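Local coordinates for vacuolar protein sorting-associated protein 29 (Entamoeba histolytica, PDB 5XCJ) that probably acts in retromer-mediated protein transport as a metal-binding subunit with a metallophosphatase fold, at residues R14-P19 with S134-Y139. The protein carries 1 engineered substitution. Sequence-based numbering, arbitrary orientation.
Sequences RSAAIP and SATGAY
Thr-136 is the tight centre of this loop-to-loop contact, its side chain packed against the Ala-17 to Ile-18 peptide, the methyl of Ala-16 and the CG1 methylene of Ile-18. OG1 stands between the backbone N and the carbonyl carbon (chi1 60°), where it hydrogen-bonds to the carbonyl of Phe-9; this bond helps hold the rotation of the side chain. CG2 sits 3.5 Å from Ile-18 N and 3.6 Å from CG1 of Ile-18. Ala-16 CB meets the other branch, 3.3 Å from OG1 of Thr-136, and is touched more loosely by CB of Ala-138 at 4.4 Å. Pro-19 lays its CD 3.5 Å from the carbonyl O of Ala-135, a buried oxygen with no polar partner in the model. One water ties the two backbones together, donating to Ala-17 O and Thr-136 O, the latter at a short 2.4 Å. The solvent side is held by one flat stack between two exposed side chains: the extended Arg-14 chain carries its guanidinium over one face of the Tyr-139 ring, a cation-pi stack with CZ 3.9 Å from the ring centroid and planes 23° apart. NE lies over the CD2 rim of the ring, and Arg-14 also touches a crystal neighbour, which may influence its pose. Residues 134-137 form a type I beta turn, and Ser-134 OG, which accepts from Ala-138 N, also bonds to Asp-8 O. The Ala-138 carbonyl accepts a hydrogen bond from ND1 of His-117, a zinc ligand, so the loop borders the metal site of the calcineurin-like fold, here without bound zinc. The contact thus joins the loop between strand 2-6 and helix 20-28, whose N-cap is Pro-19, to the loop running from strand 127-131 to strand 149-156.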
ATOM      1  N   ARG A  14       6.892   1.829  18.998  1.00 15.78           N
ATOM      2  CA  ARG A  14       7.954   2.351  18.149  1.00 17.35           C
ATOM      3  C   ARG A  14       7.439   3.583  17.403  1.00 16.88           C
ATOM      4  O   ARG A  14       6.461   3.505  16.674  1.00 18.82           O
ATOM      5  CB  ARG A  14       8.453   1.269  17.193  1.00 15.53           C
ATOM      6  CG  ARG A  14       9.047   0.072  17.918  1.00 13.09           C
ATOM      7  CD  ARG A  14       9.393  -1.066  16.977  1.00 14.19           C
ATOM      8  NE  ARG A  14       9.823  -2.251  17.709  1.00 11.34           N
ATOM      9  CZ  ARG A  14      11.064  -2.467  18.121  1.00 12.90           C
ATOM     10  NH1 ARG A  14      12.008  -1.575  17.872  1.00 17.08           N
ATOM     11  NH2 ARG A  14      11.364  -3.572  18.784  1.00 14.12           N
ATOM     12  N   SER A  15       8.104   4.713  17.591  1.00 16.59           N
ATOM     13  CA  SER A  15       7.677   5.957  16.965  1.00 14.10           C
ATOM     14  C   SER A  15       8.249   6.150  15.568  1.00 17.36           C
ATOM     15  O   SER A  15       9.453   6.043  15.360  1.00 20.27           O
ATOM     16  CB  SER A  15       8.048   7.143  17.857  1.00 16.71           C
ATOM     17  OG  SER A  15       7.860   8.374  17.197  1.00 23.50           O
ATOM     18  N   ALA A  16       7.367   6.405  14.611  1.00 16.21           N
ATOM     19  CA  ALA A  16       7.766   6.641  13.231  1.00 17.61           C
ATOM     20  C   ALA A  16       6.996   7.814  12.636  1.00 20.12           C
ATOM     21  O   ALA A  16       5.804   7.964  12.870  1.00 24.93           O
ATOM     22  CB  ALA A  16       7.553   5.395  12.390  1.00 19.11           C
ATOM     23  N   ALA A  17       7.678   8.631  11.845  1.00 16.94           N
ATOM     24  CA  ALA A  17       7.033   9.769  11.214  1.00 14.12           C
ATOM     25  C   ALA A  17       7.151   9.700   9.698  1.00 13.21           C
ATOM     26  O   ALA A  17       8.187   9.308   9.177  1.00 16.18           O
ATOM     27  CB  ALA A  17       7.624  11.066  11.724  1.00 18.20           C
ATOM     28  N   ILE A  18       6.078  10.047   9.002  1.00 13.30           N
ATOM     29  CA  ILE A  18       6.111  10.056   7.550  1.00 11.85           C
ATOM     30  C   ILE A  18       7.048  11.180   7.139  1.00 12.53           C
ATOM     31  O   ILE A  18       6.937  12.289   7.640  1.00 12.68           O
ATOM     32  CB  ILE A  18       4.732  10.347   6.949  1.00 13.37           C
ATOM     33  CG1 ILE A  18       3.687   9.379   7.509  1.00 15.11           C
ATOM     34  CG2 ILE A  18       4.793  10.270   5.432  1.00 12.79           C
ATOM     35  CD1 ILE A  18       2.266   9.751   7.162  1.00 13.29           C
ATOM     36  N   PRO A  19       7.947  10.908   6.203  1.00 13.02           N
ATOM     37  CA  PRO A  19       8.890  11.944   5.785  1.00 14.30           C
ATOM     38  C   PRO A  19       8.138  13.133   5.204  1.00 12.91           C
ATOM     39  O   PRO A  19       7.155  12.968   4.496  1.00 13.85           O
ATOM     40  CB  PRO A  19       9.715  11.246   4.706  1.00 10.98           C
ATOM     41  CG  PRO A  19       9.651   9.804   5.066  1.00  9.70           C
ATOM     42  CD  PRO A  19       8.276   9.596   5.624  1.00  9.58           C
ATOM     43  N   SER A 134       6.495   0.230   3.924  1.00  9.17           N
ATOM     44  CA  SER A 134       6.053   1.039   5.040  1.00  7.84           C
ATOM     45  C   SER A 134       6.314   2.495   4.697  1.00  8.14           C
ATOM     46  O   SER A 134       7.428   2.869   4.345  1.00  8.89           O
ATOM     47  CB  SER A 134       6.786   0.659   6.324  1.00  9.21           C
ATOM     48  OG  SER A 134       6.543   1.610   7.337  1.00 10.28           O
ATOM     49  N   ALA A 135       5.288   3.316   4.855  1.00  6.78           N
ATOM     50  CA  ALA A 135       5.360   4.739   4.542  1.00  8.12           C
ATOM     51  C   ALA A 135       6.406   5.451   5.377  1.00  7.05           C
ATOM     52  O   ALA A 135       7.047   6.382   4.917  1.00  9.35           O
ATOM     53  CB  ALA A 135       4.004   5.395   4.732  1.00  8.94           C
ATOM     54  N   THR A 136       6.544   5.024   6.621  1.00  9.19           N
ATOM     55  CA  THR A 136       7.495   5.623   7.540  1.00  9.41           C
ATOM     56  C   THR A 136       8.787   4.834   7.685  1.00 10.23           C
ATOM     57  O   THR A 136       9.670   5.222   8.434  1.00 12.09           O
ATOM     58  CB  THR A 136       6.861   5.744   8.929  1.00 10.21           C
ATOM     59  OG1 THR A 136       6.491   4.442   9.386  1.00 10.69           O
ATOM     60  CG2 THR A 136       5.627   6.617   8.864  1.00  9.45           C
ATOM     61  N   GLY A 137       8.924   3.750   6.931  1.00  9.80           N
ATOM     62  CA  GLY A 137      10.096   2.904   7.059  1.00 10.12           C
ATOM     63  C   GLY A 137      10.193   2.333   8.467  1.00 11.93           C
ATOM     64  O   GLY A 137      11.261   2.239   9.047  1.00 10.85           O
ATOM     65  N   ALA A 138       9.042   1.908   8.980  1.00 13.16           N
ATOM     66  CA  ALA A 138       8.906   1.366  10.333  1.00 12.64           C
ATOM     67  C   ALA A 138       9.588   0.016  10.542  1.00 13.67           C
ATOM     68  O   ALA A 138       9.792  -0.741   9.607  1.00 17.52           O
ATOM     69  CB  ALA A 138       7.440   1.284  10.720  1.00 12.12           C
ATOM     70  N   TYR A 139       9.909  -0.278  11.794  1.00 13.05           N
ATOM     71  CA  TYR A 139      10.599  -1.506  12.139  1.00 11.46           C
ATOM     72  C   TYR A 139       9.809  -2.760  11.760  1.00 11.73           C
ATOM     73  O   TYR A 139       8.603  -2.825  11.959  1.00 11.19           O
ATOM     74  CB  TYR A 139      10.905  -1.512  13.650  1.00 11.71           C
ATOM     75  CG  TYR A 139      11.190  -2.885  14.205  1.00 13.07           C
ATOM     76  CD1 TYR A 139      12.463  -3.420  14.150  1.00 13.21           C
ATOM     77  CD2 TYR A 139      10.175  -3.674  14.721  1.00 13.46           C
ATOM     78  CE1 TYR A 139      12.728  -4.683  14.626  1.00 12.21           C
ATOM     79  CE2 TYR A 139      10.429  -4.939  15.201  1.00 13.62           C
ATOM     80  CZ  TYR A 139      11.706  -5.439  15.148  1.00 13.05           C
ATOM     81  OH  TYR A 139      11.972  -6.698  15.618  1.00 15.17           O
TER
HETATM   82  O   HOH W   1      10.614   7.464   8.557  1.00 12.35           O